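Local coordinates for HNH homing endonuclease (Bacillus phage SPO1, PDB 1U3E), which binds DNA and cleaves it as an HNH homing endonuclease that acts in intron homing, at a contact of chain A with DNA. Numbering follows the deposited sequence.

The three contacts follow one protein chain along one DNA duplex. Contact 1 lies at the nick between chains C and B and uses helix 93-103 with Tyr39 and Lys80 from loops. The C-alpha centre of contact 2, which belongs to helix 109-118 and the residues before it, is about 17 Å from that of contact 1. The centre of contact 3 is about 14 Å from that of contact 2, with which it shares Ala115, and about 30 Å from that of contact 1; it continues into the C-terminal helix-turn-helix domain. The single protein chain of the assembly suggests that one monomer spans the site.

Contact 1: a contact of chain A with DNA. Residues 39, 80, 93, 96-97, 100, 103, 105-106. With nucleotides of chain D; nucleotides of chain C; nucleotides of chain B.
Chain C ends in the 3'-hydroxyl of DC21 and chain B begins with the 5'-phosphate of DG1, so this contact surrounds a cut strand at the HNH active site. Asn96, a manganese ligand, has CG anti to the backbone N (chi1 -167°), and both its amide atoms face that hydroxyl. Asn96 ND2 makes a weak bond to O3' of DC21 at 3.0 Å; OD1 of Asn96, 3.1 Å from O3' of DC21, could accept from it. Water 1 links O3' to the Asn96 carbonyl oxygen. Tyr39 OH donates to OP1 of DG1 at 3.1 Å, that oxygen lying in the ring plane. Flexible cations flank the DC21 phosphate in long salt bridges, Lys80 NZ to OP2 at 3.7 Å and Arg103 NH2 to OP1 at 3.5 Å.

Gln100, extended at chi2 (175°), matches the minor-groove edge of DG20 of chain C: Gln100 OE1 accepts from N2 on an in-plane lone pair (3.2 Å), while Gln100 NE2 donates to N3 (3.2 Å). This pairing fits guanine and fixes the amide's rotation. Gln93, bent at chi2 (-124°), lays CD 3.7 Å from C4' of DC16 in chain D; its NE2 faces O4' without a hydrogen bond. Val97 CG1 packs on the DT17 sugar of chain D.

Farther out, Lys80 CD sits above the Tyr39 ring, and Thr105 OG1 above the Arg103 guanidinium, both toward the rim. Helix 93-103 spans both strands, while Tyr39 and Lys80 come from loops.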
# COMPACT_ATOMS: atom_id res chain seq x y z
N TYR A 39 -4.87 -12.05 6.38
CA TYR A 39 -6.31 -11.89 6.51
C TYR A 39 -7.06 -13.14 6.15
O TYR A 39 -6.83 -13.70 5.07
CB TYR A 39 -6.81 -10.76 5.63
CG TYR A 39 -6.28 -9.43 6.05
CD1 TYR A 39 -5.20 -8.85 5.38
CD2 TYR A 39 -6.83 -8.76 7.14
CE1 TYR A 39 -4.68 -7.63 5.80
CE2 TYR A 39 -6.31 -7.54 7.57
CZ TYR A 39 -5.23 -6.98 6.89
OH TYR A 39 -4.71 -5.78 7.31
N LYS A 80 -5.48 -9.90 13.54
CA LYS A 80 -6.24 -10.30 12.36
C LYS A 80 -6.85 -11.69 12.52
O LYS A 80 -7.65 -12.12 11.69
CB LYS A 80 -5.36 -10.30 11.11
CG LYS A 80 -4.40 -9.14 10.96
CD LYS A 80 -3.81 -9.13 9.55
CE LYS A 80 -2.45 -8.46 9.47
NZ LYS A 80 -2.43 -7.07 10.00
N GLN A 93 -10.45 5.14 6.05
CA GLN A 93 -9.03 4.85 5.85
C GLN A 93 -8.10 5.86 6.52
O GLN A 93 -6.99 5.52 6.89
CB GLN A 93 -8.67 4.77 4.36
CG GLN A 93 -9.06 3.47 3.66
CD GLN A 93 -7.88 2.77 2.98
OE1 GLN A 93 -8.05 2.06 1.98
NE2 GLN A 93 -6.69 2.94 3.54
N ASN A 96 -8.11 4.81 10.17
CA ASN A 96 -7.36 3.58 10.40
C ASN A 96 -5.87 3.88 10.46
O ASN A 96 -5.13 3.26 11.21
CB ASN A 96 -7.66 2.55 9.31
CG ASN A 96 -7.15 1.15 9.67
OD1 ASN A 96 -7.02 0.79 10.84
ND2 ASN A 96 -6.89 0.35 8.65
N VAL A 97 -5.44 4.86 9.68
CA VAL A 97 -4.03 5.22 9.68
C VAL A 97 -3.68 6.06 10.91
O VAL A 97 -2.65 5.83 11.54
CB VAL A 97 -3.63 5.95 8.38
CG1 VAL A 97 -2.25 6.51 8.50
CG2 VAL A 97 -3.66 4.97 7.22
N GLN A 100 -2.58 4.01 13.63
CA GLN A 100 -1.24 3.50 13.56
C GLN A 100 -0.32 4.58 14.07
O GLN A 100 0.61 4.35 14.83
CB GLN A 100 -0.83 3.17 12.15
CG GLN A 100 -1.44 1.90 11.64
CD GLN A 100 -1.10 1.67 10.19
OE1 GLN A 100 -1.81 2.13 9.30
NE2 GLN A 100 0.01 0.95 9.87
N ARG A 103 -0.42 4.68 17.74
CA ARG A 103 0.34 3.57 18.28
C ARG A 103 1.82 3.68 17.88
O ARG A 103 2.66 2.92 18.37
CB ARG A 103 -0.25 2.25 17.78
CG ARG A 103 -1.61 1.88 18.40
CD ARG A 103 -2.43 1.03 17.42
NE ARG A 103 -1.60 0.04 16.73
CZ ARG A 103 -1.71 -0.27 15.44
NH1 ARG A 103 -2.62 0.33 14.69
NH2 ARG A 103 -0.90 -1.18 14.91
N THR A 105 3.30 2.98 15.04
CA THR A 105 3.77 1.80 14.34
C THR A 105 3.72 1.92 12.83
O THR A 105 3.92 0.93 12.14
CB THR A 105 2.97 0.58 14.73
OG1 THR A 105 1.59 0.78 14.39
CG2 THR A 105 3.10 0.33 16.20
N LEU A 106 3.46 3.12 12.33
CA LEU A 106 3.44 3.35 10.89
C LEU A 106 4.87 3.69 10.52
O LEU A 106 5.44 4.62 11.07
CB LEU A 106 2.52 4.52 10.54
CG LEU A 106 2.37 4.86 9.05
CD1 LEU A 106 1.16 5.74 8.87
CD2 LEU A 106 3.60 5.56 8.52
P DG D 15 -3.66 2.22 -7.17
OP1 DG D 15 -4.12 3.03 -8.32
OP2 DG D 15 -2.21 2.14 -6.86
O5' DG D 15 -4.39 2.73 -5.85
C5' DG D 15 -5.77 2.49 -5.67
C4' DG D 15 -6.22 2.99 -4.32
O4' DG D 15 -5.96 1.97 -3.32
C3' DG D 15 -5.42 4.21 -3.87
O3' DG D 15 -6.20 5.09 -3.07
C2' DG D 15 -4.27 3.60 -3.11
C1' DG D 15 -4.93 2.41 -2.45
N9 DG D 15 -4.05 1.29 -2.14
C8 DG D 15 -3.23 0.60 -2.99
N7 DG D 15 -2.50 -0.30 -2.39
C5 DG D 15 -2.89 -0.21 -1.06
C6 DG D 15 -2.44 -0.92 0.09
O6 DG D 15 -1.58 -1.80 0.16
N1 DG D 15 -3.10 -0.50 1.24
C2 DG D 15 -4.07 0.47 1.29
N2 DG D 15 -4.60 0.75 2.48
N3 DG D 15 -4.48 1.14 0.23
C4 DG D 15 -3.86 0.75 -0.89
P DC D 16 -5.48 6.27 -2.24
OP1 DC D 16 -6.43 7.41 -2.11
OP2 DC D 16 -4.12 6.50 -2.82
O5' DC D 16 -5.31 5.63 -0.80
C5' DC D 16 -6.46 5.21 -0.07
C4' DC D 16 -6.37 5.68 1.36
O4' DC D 16 -5.60 4.71 2.11
C3' DC D 16 -5.60 6.99 1.49
O3' DC D 16 -6.06 7.79 2.56
C2' DC D 16 -4.17 6.53 1.67
C1' DC D 16 -4.31 5.22 2.43
N1 DC D 16 -3.32 4.23 2.00
C2 DC D 16 -2.65 3.45 2.94
O2 DC D 16 -2.94 3.58 4.14
N3 DC D 16 -1.71 2.58 2.53
C4 DC D 16 -1.44 2.46 1.23
N4 DC D 16 -0.52 1.58 0.87
C5 DC D 16 -2.11 3.23 0.25
C6 DC D 16 -3.04 4.08 0.67
P DT D 17 -5.53 9.29 2.69
OP1 DT D 17 -6.63 10.05 3.36
OP2 DT D 17 -4.98 9.78 1.41
O5' DT D 17 -4.32 9.15 3.70
C5' DT D 17 -4.55 8.55 4.96
C4' DT D 17 -3.38 8.75 5.88
O4' DT D 17 -2.36 7.76 5.60
C3' DT D 17 -2.69 10.09 5.70
O3' DT D 17 -2.17 10.47 6.98
C2' DT D 17 -1.65 9.79 4.64
C1' DT D 17 -1.23 8.36 4.99
N1 DT D 17 -0.77 7.47 3.89
C2 DT D 17 0.04 6.40 4.23
O2 DT D 17 0.40 6.16 5.37
N3 DT D 17 0.43 5.61 3.18
C4 DT D 17 0.10 5.78 1.85
O4 DT D 17 0.53 4.99 1.02
C5 DT D 17 -0.74 6.91 1.56
C7 DT D 17 -1.16 7.16 0.15
C6 DT D 17 -1.13 7.69 2.58
P DG C 20 6.32 -2.88 8.90
OP1 DG C 20 7.08 -2.85 10.17
OP2 DG C 20 6.38 -4.07 8.04
O5' DG C 20 4.79 -2.60 9.24
C5' DG C 20 4.43 -1.54 10.13
C4' DG C 20 2.93 -1.38 10.22
O4' DG C 20 2.41 -0.77 9.02
C3' DG C 20 2.22 -2.73 10.31
O3' DG C 20 0.98 -2.57 10.99
C2' DG C 20 1.96 -3.07 8.86
C1' DG C 20 1.59 -1.70 8.33
N9 DG C 20 1.66 -1.45 6.89
C8 DG C 20 2.38 -2.16 5.96
N7 DG C 20 2.20 -1.73 4.75
C5 DG C 20 1.32 -0.67 4.88
C6 DG C 20 0.76 0.17 3.90
O6 DG C 20 0.95 0.15 2.69
N1 DG C 20 -0.09 1.12 4.46
C2 DG C 20 -0.37 1.24 5.79
N2 DG C 20 -1.21 2.22 6.12
N3 DG C 20 0.14 0.45 6.72
C4 DG C 20 0.98 -0.48 6.19
P DC C 21 0.09 -3.86 11.35
OP1 DC C 21 -0.06 -3.92 12.83
OP2 DC C 21 0.63 -5.04 10.62
O5' DC C 21 -1.34 -3.54 10.75
C5' DC C 21 -1.45 -2.95 9.48
C4' DC C 21 -2.40 -1.78 9.54
O4' DC C 21 -2.18 -1.00 8.34
C3' DC C 21 -3.87 -2.12 9.54
O3' DC C 21 -4.57 -1.01 10.09
C2' DC C 21 -4.17 -2.25 8.06
C1' DC C 21 -3.24 -1.22 7.42
N1 DC C 21 -2.60 -1.69 6.18
C2 DC C 21 -2.84 -0.99 5.00
O2 DC C 21 -3.57 0.01 5.03
N3 DC C 21 -2.26 -1.43 3.85
C4 DC C 21 -1.48 -2.51 3.87
N4 DC C 21 -0.95 -2.91 2.72
C5 DC C 21 -1.22 -3.23 5.06
C6 DC C 21 -1.79 -2.79 6.18
OP3 DG B 1 -7.31 -2.65 10.69
P DG B 1 -7.35 -3.76 9.66
OP1 DG B 1 -6.15 -4.68 9.77
OP2 DG B 1 -8.68 -4.43 9.59
O5' DG B 1 -7.16 -2.98 8.25
C5' DG B 1 -7.45 -3.65 7.02
C4' DG B 1 -7.68 -2.65 5.91
O4' DG B 1 -6.41 -2.25 5.39
C3' DG B 1 -8.42 -3.22 4.72
O3' DG B 1 -9.80 -2.90 4.78
C2' DG B 1 -7.87 -2.42 3.56
C1' DG B 1 -6.46 -2.09 3.99
N9 DG B 1 -5.48 -3.02 3.42
C8 DG B 1 -4.68 -3.89 4.11
N7 DG B 1 -3.88 -4.57 3.34
C5 DG B 1 -4.19 -4.13 2.06
C6 DG B 1 -3.66 -4.50 0.83
O6 DG B 1 -2.77 -5.33 0.59
N1 DG B 1 -4.25 -3.81 -0.22
C2 DG B 1 -5.24 -2.88 -0.08
N2 DG B 1 -5.69 -2.32 -1.21
N3 DG B 1 -5.75 -2.52 1.08
C4 DG B 1 -5.18 -3.18 2.10
O HOH W 1 -5.15 0.23 12.46

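Contact 2: a contact of chain A with DNA. Residues 107-108, 111-112, 114-115. With nucleotides of chain D; nucleotides of chain C.
Val108 has CG2 anti to the backbone N, which leaves CG1 in the crowded position between N and the carbonyl carbon (chi1 76°) and turns both methyls toward the chain D strand. Gln112 sets CG anti to its carbonyl carbon and then runs extended (chi2 172°), carrying its amide out to the sugars of the same strand. Both belong to the minor-groove segment of this HNH homing endonuclease, where helix 109-118 and the residues before it follow the groove.

The polar reading comes from the backbone: N2 of DG18 in chain C, on the guanine sugar edge, donates to the Asn107 carbonyl oxygen O at 2.8 Å, along an in-plane lone pair. The same amino group also pairs with DC18 of chain D, so one nitrogen serves both base pair and protein.

Ala111 CB lies over the six-membered ring of DG18 in chain C, 3.8 Å from its centroid, and Val108 CG2 over that of DA19, at 3.9 Å. A compact methyl, with no polar atom to satisfy, can wedge against a base face from the groove. On the chain C backbone, Ile114 CD1 packs against C5' of DG18 at 3.5 Å. The long, flat amide of Gln112 suits packing across the sugars of DA19 and DG20 in chain D, with CD 3.7 Å from C4' of DG20. Gln112 OE1 approaches O4' of DA19 at 3.0 Å, acceptor against acceptor and not a bond.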
# COMPACT_ATOMS: atom_id res chain seq x y z
N ASN A 107 5.47 2.93 9.60
CA ASN A 107 6.85 3.17 9.22
C ASN A 107 7.02 3.92 7.92
O ASN A 107 6.50 3.52 6.88
CB ASN A 107 7.60 1.84 9.12
CG ASN A 107 9.06 2.04 8.78
OD1 ASN A 107 9.40 2.64 7.76
ND2 ASN A 107 9.94 1.52 9.63
N VAL A 108 7.78 5.01 7.96
CA VAL A 108 8.00 5.80 6.76
C VAL A 108 9.48 6.13 6.59
O VAL A 108 9.89 6.68 5.58
CB VAL A 108 7.18 7.13 6.80
CG1 VAL A 108 7.81 8.12 7.73
CG2 VAL A 108 7.08 7.71 5.42
N ALA A 111 11.15 3.95 3.80
CA ALA A 111 10.94 4.45 2.46
C ALA A 111 11.86 5.63 2.19
O ALA A 111 12.41 5.74 1.11
CB ALA A 111 9.49 4.87 2.28
N GLN A 112 12.03 6.49 3.18
CA GLN A 112 12.88 7.68 3.04
C GLN A 112 14.34 7.30 2.79
O GLN A 112 15.00 7.88 1.93
CB GLN A 112 12.80 8.53 4.31
CG GLN A 112 11.41 9.02 4.63
CD GLN A 112 11.34 9.70 5.99
OE1 GLN A 112 10.29 10.23 6.38
NE2 GLN A 112 12.45 9.69 6.72
N ILE A 114 15.45 4.68 1.44
CA ILE A 114 15.56 4.10 0.12
C ILE A 114 15.27 5.12 -0.98
O ILE A 114 15.58 4.89 -2.14
CB ILE A 114 14.61 2.88 0.01
CG1 ILE A 114 15.27 1.67 0.69
CG2 ILE A 114 14.27 2.58 -1.44
CD1 ILE A 114 14.46 0.40 0.60
N ALA A 115 14.69 6.25 -0.60
CA ALA A 115 14.39 7.29 -1.57
C ALA A 115 15.61 8.19 -1.77
O ALA A 115 15.90 8.63 -2.88
CB ALA A 115 13.20 8.11 -1.10
P DC D 18 -1.43 11.87 7.17
OP1 DC D 18 -2.01 12.55 8.35
OP2 DC D 18 -1.36 12.59 5.87
O5' DC D 18 0.03 11.41 7.56
C5' DC D 18 0.51 10.17 7.09
C4' DC D 18 1.81 9.83 7.75
O4' DC D 18 2.38 8.74 6.99
C3' DC D 18 2.81 10.97 7.62
O3' DC D 18 3.70 11.03 8.73
C2' DC D 18 3.48 10.70 6.29
C1' DC D 18 3.45 9.19 6.19
N1 DC D 18 3.18 8.74 4.82
C2 DC D 18 3.60 7.48 4.45
O2 DC D 18 4.14 6.76 5.29
N3 DC D 18 3.40 7.07 3.18
C4 DC D 18 2.80 7.87 2.30
N4 DC D 18 2.65 7.41 1.06
C5 DC D 18 2.34 9.16 2.66
C6 DC D 18 2.55 9.55 3.92
P DA D 19 4.11 12.45 9.32
OP1 DA D 19 4.21 12.33 10.79
OP2 DA D 19 3.21 13.47 8.73
O5' DA D 19 5.56 12.69 8.74
C5' DA D 19 6.65 11.89 9.17
C4' DA D 19 7.88 12.16 8.34
O4' DA D 19 7.69 11.68 6.99
C3' DA D 19 8.20 13.64 8.18
O3' DA D 19 9.56 13.70 7.80
C2' DA D 19 7.39 14.03 6.96
C1' DA D 19 7.61 12.79 6.12
N9 DA D 19 6.68 12.47 5.06
C8 DA D 19 5.41 12.91 4.80
N7 DA D 19 4.88 12.39 3.72
C5 DA D 19 5.88 11.55 3.23
C6 DA D 19 5.96 10.71 2.11
N6 DA D 19 4.97 10.55 1.24
N1 DA D 19 7.10 10.03 1.93
C2 DA D 19 8.10 10.18 2.81
N3 DA D 19 8.14 10.92 3.90
C4 DA D 19 6.99 11.60 4.05
P DG D 20 10.53 14.82 8.39
OP1 DG D 20 10.60 14.62 9.86
OP2 DG D 20 10.10 16.13 7.84
O5' DG D 20 11.92 14.38 7.75
C5' DG D 20 12.42 13.06 7.96
C4' DG D 20 13.40 12.66 6.88
O4' DG D 20 12.71 12.25 5.67
C3' DG D 20 14.34 13.77 6.44
O3' DG D 20 15.59 13.21 6.03
C2' DG D 20 13.59 14.40 5.28
C1' DG D 20 12.93 13.19 4.63
N9 DG D 20 11.66 13.45 3.98
C8 DG D 20 10.64 14.21 4.47
N7 DG D 20 9.60 14.24 3.69
C5 DG D 20 9.95 13.45 2.62
C6 DG D 20 9.22 13.10 1.47
O6 DG D 20 8.06 13.42 1.17
N1 DG D 20 9.97 12.29 0.62
C2 DG D 20 11.24 11.86 0.86
N2 DG D 20 11.79 11.08 -0.08
N3 DG D 20 11.93 12.17 1.95
C4 DG D 20 11.23 12.96 2.78
P DT C 17 10.34 5.46 -6.84
OP1 DT C 17 11.29 4.93 -7.85
OP2 DT C 17 8.90 5.14 -6.92
O5' DT C 17 10.86 4.98 -5.42
C5' DT C 17 10.85 5.89 -4.33
C4' DT C 17 11.17 5.16 -3.06
O4' DT C 17 10.68 5.99 -1.98
C3' DT C 17 10.36 3.87 -2.99
O3' DT C 17 11.02 2.79 -2.34
C2' DT C 17 9.07 4.30 -2.32
C1' DT C 17 9.51 5.43 -1.39
N1 DT C 17 8.48 6.48 -1.30
C2 DT C 17 8.60 7.52 -0.40
O2 DT C 17 9.56 7.68 0.33
N3 DT C 17 7.53 8.39 -0.40
C4 DT C 17 6.40 8.31 -1.18
O4 DT C 17 5.52 9.13 -1.07
C5 DT C 17 6.36 7.22 -2.10
C7 DT C 17 5.17 7.08 -2.99
C6 DT C 17 7.39 6.38 -2.13
P DG C 18 10.47 1.30 -2.54
OP1 DG C 18 11.55 0.42 -3.04
OP2 DG C 18 9.20 1.39 -3.29
O5' DG C 18 10.12 0.86 -1.05
C5' DG C 18 11.11 0.99 -0.03
C4' DG C 18 10.55 0.55 1.30
O4' DG C 18 9.53 1.50 1.72
C3' DG C 18 9.85 -0.80 1.28
O3' DG C 18 10.02 -1.42 2.56
C2' DG C 18 8.42 -0.43 0.92
C1' DG C 18 8.24 0.91 1.61
N9 DG C 18 7.37 1.87 0.93
C8 DG C 18 7.14 1.97 -0.42
N7 DG C 18 6.32 2.94 -0.72
C5 DG C 18 5.99 3.51 0.50
C6 DG C 18 5.13 4.60 0.80
O6 DG C 18 4.47 5.31 0.03
N1 DG C 18 5.08 4.84 2.17
C2 DG C 18 5.76 4.12 3.12
N2 DG C 18 5.58 4.50 4.39
N3 DG C 18 6.56 3.11 2.84
C4 DG C 18 6.62 2.86 1.53

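Contact 3: a contact of chain A with DNA. Residues 115-116, 119-121, 137, 149. With nucleotides of chain D; nucleotides of chain C.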
# COMPACT_ATOMS: atom_id res chain seq x y z
N ALA A 115 14.69 6.25 -0.60
CA ALA A 115 14.39 7.29 -1.57
C ALA A 115 15.61 8.19 -1.77
O ALA A 115 15.90 8.63 -2.88
CB ALA A 115 13.20 8.11 -1.10
N LYS A 116 16.32 8.43 -0.68
CA LYS A 116 17.52 9.26 -0.71
C LYS A 116 18.49 8.67 -1.71
O LYS A 116 19.31 9.39 -2.27
CB LYS A 116 18.16 9.30 0.68
CG LYS A 116 19.40 10.18 0.81
CD LYS A 116 19.91 10.11 2.25
CE LYS A 116 21.22 10.85 2.47
NZ LYS A 116 21.59 10.96 3.92
N ASN A 119 16.27 8.41 -5.64
CA ASN A 119 15.78 9.58 -6.38
C ASN A 119 16.90 10.24 -7.16
O ASN A 119 16.68 11.14 -7.97
CB ASN A 119 15.12 10.58 -5.43
CG ASN A 119 13.79 10.08 -4.91
OD1 ASN A 119 12.95 9.59 -5.66
ND2 ASN A 119 13.60 10.19 -3.61
N GLN A 120 18.10 9.75 -6.90
CA GLN A 120 19.27 10.27 -7.56
C GLN A 120 19.25 9.86 -9.01
O GLN A 120 18.98 8.71 -9.35
CB GLN A 120 20.54 9.75 -6.89
CG GLN A 120 20.69 10.15 -5.45
CD GLN A 120 22.02 9.69 -4.87
OE1 GLN A 120 23.07 10.21 -5.22
NE2 GLN A 120 21.97 8.70 -3.99
N LYS A 121 19.54 10.83 -9.87
CA LYS A 121 19.61 10.59 -11.29
C LYS A 121 21.05 10.90 -11.64
O LYS A 121 21.52 12.01 -11.39
CB LYS A 121 18.67 11.54 -12.03
CG LYS A 121 17.20 11.26 -11.83
CD LYS A 121 16.38 12.45 -12.26
CE LYS A 121 14.91 12.15 -12.26
NZ LYS A 121 14.52 11.36 -13.45
N SER A 137 24.64 11.97 -8.65
CA SER A 137 23.47 12.85 -8.60
C SER A 137 23.84 14.29 -8.95
O SER A 137 25.00 14.65 -8.93
CB SER A 137 22.82 12.83 -7.21
OG SER A 137 23.73 13.25 -6.20
N ARG A 149 22.46 23.78 -7.59
CA ARG A 149 21.51 22.79 -8.06
C ARG A 149 20.43 23.34 -8.98
O ARG A 149 20.20 22.79 -10.06
CB ARG A 149 20.89 22.07 -6.86
CG ARG A 149 21.92 21.37 -6.01
CD ARG A 149 21.32 20.27 -5.16
NE ARG A 149 20.32 20.75 -4.23
CZ ARG A 149 19.49 19.96 -3.56
NH1 ARG A 149 19.55 18.64 -3.73
NH2 ARG A 149 18.57 20.47 -2.75
P DG D 20 10.53 14.82 8.39
OP1 DG D 20 10.60 14.62 9.86
OP2 DG D 20 10.10 16.13 7.84
O5' DG D 20 11.92 14.38 7.75
C5' DG D 20 12.42 13.06 7.96
C4' DG D 20 13.40 12.66 6.88
O4' DG D 20 12.71 12.25 5.67
C3' DG D 20 14.34 13.77 6.44
O3' DG D 20 15.59 13.21 6.03
C2' DG D 20 13.59 14.40 5.28
C1' DG D 20 12.93 13.19 4.63
N9 DG D 20 11.66 13.45 3.98
C8 DG D 20 10.64 14.21 4.47
N7 DG D 20 9.60 14.24 3.69
C5 DG D 20 9.95 13.45 2.62
C6 DG D 20 9.22 13.10 1.47
O6 DG D 20 8.06 13.42 1.17
N1 DG D 20 9.97 12.29 0.62
C2 DG D 20 11.24 11.86 0.86
N2 DG D 20 11.79 11.08 -0.08
N3 DG D 20 11.93 12.17 1.95
C4 DG D 20 11.23 12.96 2.78
P DC D 21 16.79 14.17 5.57
OP1 DC D 21 18.03 13.57 6.09
OP2 DC D 21 16.44 15.57 5.93
O5' DC D 21 16.79 14.03 3.97
C5' DC D 21 16.78 12.74 3.36
C4' DC D 21 16.81 12.84 1.85
O4' DC D 21 15.49 13.09 1.30
C3' DC D 21 17.67 14.00 1.35
O3' DC D 21 18.16 13.66 0.06
C2' DC D 21 16.67 15.14 1.27
C1' DC D 21 15.46 14.40 0.73
N1 DC D 21 14.12 14.98 0.87
C2 DC D 21 13.19 14.71 -0.14
O2 DC D 21 13.51 13.97 -1.07
N3 DC D 21 11.95 15.25 -0.07
C4 DC D 21 11.63 16.04 0.95
N4 DC D 21 10.40 16.56 0.97
C5 DC D 21 12.55 16.33 2.00
C6 DC D 21 13.78 15.78 1.92
P DA D 22 19.29 14.57 -0.64
OP1 DA D 22 20.61 14.00 -0.30
OP2 DA D 22 19.00 15.98 -0.34
O5' DA D 22 19.03 14.35 -2.19
C5' DA D 22 18.90 13.02 -2.70
C4' DA D 22 18.41 13.05 -4.13
O4' DA D 22 17.03 13.50 -4.15
C3' DA D 22 19.17 14.05 -5.00
O3' DA D 22 19.25 13.61 -6.36
C2' DA D 22 18.38 15.33 -4.81
C1' DA D 22 16.95 14.82 -4.69
N9 DA D 22 16.10 15.62 -3.81
C8 DA D 22 16.48 16.29 -2.67
N7 DA D 22 15.50 16.96 -2.11
C5 DA D 22 14.40 16.70 -2.92
C6 DA D 22 13.05 17.13 -2.87
N6 DA D 22 12.57 17.93 -1.93
N1 DA D 22 12.22 16.69 -3.84
C2 DA D 22 12.71 15.89 -4.79
N3 DA D 22 13.96 15.43 -4.96
C4 DA D 22 14.76 15.88 -3.98
P DA D 23 19.51 14.67 -7.53
OP1 DA D 23 20.05 13.92 -8.68
OP2 DA D 23 20.28 15.82 -6.98
O5' DA D 23 18.05 15.17 -7.90
C5' DA D 23 17.01 14.22 -8.13
C4' DA D 23 15.82 14.85 -8.83
O4' DA D 23 15.06 15.69 -7.93
C3' DA D 23 16.21 15.77 -9.98
O3' DA D 23 15.14 15.73 -10.94
C2' DA D 23 16.34 17.13 -9.30
C1' DA D 23 15.20 17.06 -8.30
N9 DA D 23 15.27 17.87 -7.08
C8 DA D 23 16.35 18.15 -6.28
N7 DA D 23 16.07 18.93 -5.27
C5 DA D 23 14.71 19.18 -5.41
C6 DA D 23 13.81 19.95 -4.66
N6 DA D 23 14.14 20.64 -3.57
N1 DA D 23 12.53 19.99 -5.08
C2 DA D 23 12.19 19.31 -6.17
N3 DA D 23 12.94 18.56 -6.95
C4 DA D 23 14.21 18.53 -6.52
P DG C 15 4.18 16.37 -9.19
OP1 DG C 15 4.18 16.15 -10.65
OP2 DG C 15 2.90 16.24 -8.44
O5' DG C 15 5.25 15.38 -8.58
C5' DG C 15 6.63 15.52 -8.92
C4' DG C 15 7.37 14.23 -8.68
O4' DG C 15 8.05 14.29 -7.41
C3' DG C 15 6.46 13.01 -8.60
O3' DG C 15 7.18 11.88 -9.09
C2' DG C 15 6.13 12.94 -7.12
C1' DG C 15 7.43 13.41 -6.48
N9 DG C 15 7.34 14.11 -5.19
C8 DG C 15 6.28 14.80 -4.68
N7 DG C 15 6.52 15.33 -3.51
C5 DG C 15 7.82 14.94 -3.23
C6 DG C 15 8.64 15.21 -2.09
O6 DG C 15 8.37 15.87 -1.07
N1 DG C 15 9.90 14.63 -2.21
C2 DG C 15 10.32 13.90 -3.29
N2 DG C 15 11.57 13.43 -3.22
N3 DG C 15 9.58 13.64 -4.35
C4 DG C 15 8.34 14.19 -4.25
P DC C 16 6.57 10.41 -8.95
OP1 DC C 16 6.57 9.83 -10.32
OP2 DC C 16 5.30 10.48 -8.18
O5' DC C 16 7.68 9.68 -8.06
C5' DC C 16 9.02 10.17 -8.09
C4' DC C 16 9.94 9.37 -7.20
O4' DC C 16 10.04 9.99 -5.89
C3' DC C 16 9.44 7.95 -6.93
O3' DC C 16 10.55 7.06 -6.76
C2' DC C 16 8.61 8.12 -5.67
C1' DC C 16 9.42 9.17 -4.91
N1 DC C 16 8.68 10.02 -3.95
C2 DC C 16 9.30 10.41 -2.74
O2 DC C 16 10.46 10.07 -2.50
N3 DC C 16 8.61 11.16 -1.86
C4 DC C 16 7.35 11.52 -2.14
N4 DC C 16 6.70 12.25 -1.23
C5 DC C 16 6.71 11.15 -3.35
C6 DC C 16 7.40 10.40 -4.22
O HOH W 2 14.74 12.18 -2.39
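The end of helix 109-118 and the loop after it lead here, past strands 123-126 and 132-135, to the helix-turn-helix pair 138-145 and 149-157; the latter is probably the recognition helix. Asn119, just past helix 109-118, reaches into the minor groove with CG anti to its carbonyl carbon (chi1 -71°). Asn119 ND2 makes a weak bond to O2 of DC16 in chain C at 3.3 Å. Asn119 ND2 also meets water 2 at 2.6 Å, and that water reaches O2 of DC21 in chain D, so one short amide touches two adjacent G-C pairs. Asn119 OD1 faces O4' of the same DC16, an unfavourable approach that carries no weight at this resolution. Ala115 CB packs 3.4 Å from N2 of DG20 in chain D, its small methyl letting the helix come close to the base edges.

On the chain D backbone, extended Lys116 lays CG along C4' of DC21 at 3.9 Å. Lys121 N points almost straight (178° at H) at OP1 of DA23, a weak bond of 3.4 Å. Gln120 packs CG on the DA22 sugar, with weak bonds from Gln120 NE2 to Lys116 O and from Ser137 OG to Gln120 OE1, which may help hold it. Arg149, bent at chi3 (-61°), brings NH1 to 3.8 Å from N7 of DA23, on the major-groove edge, too far for a bond.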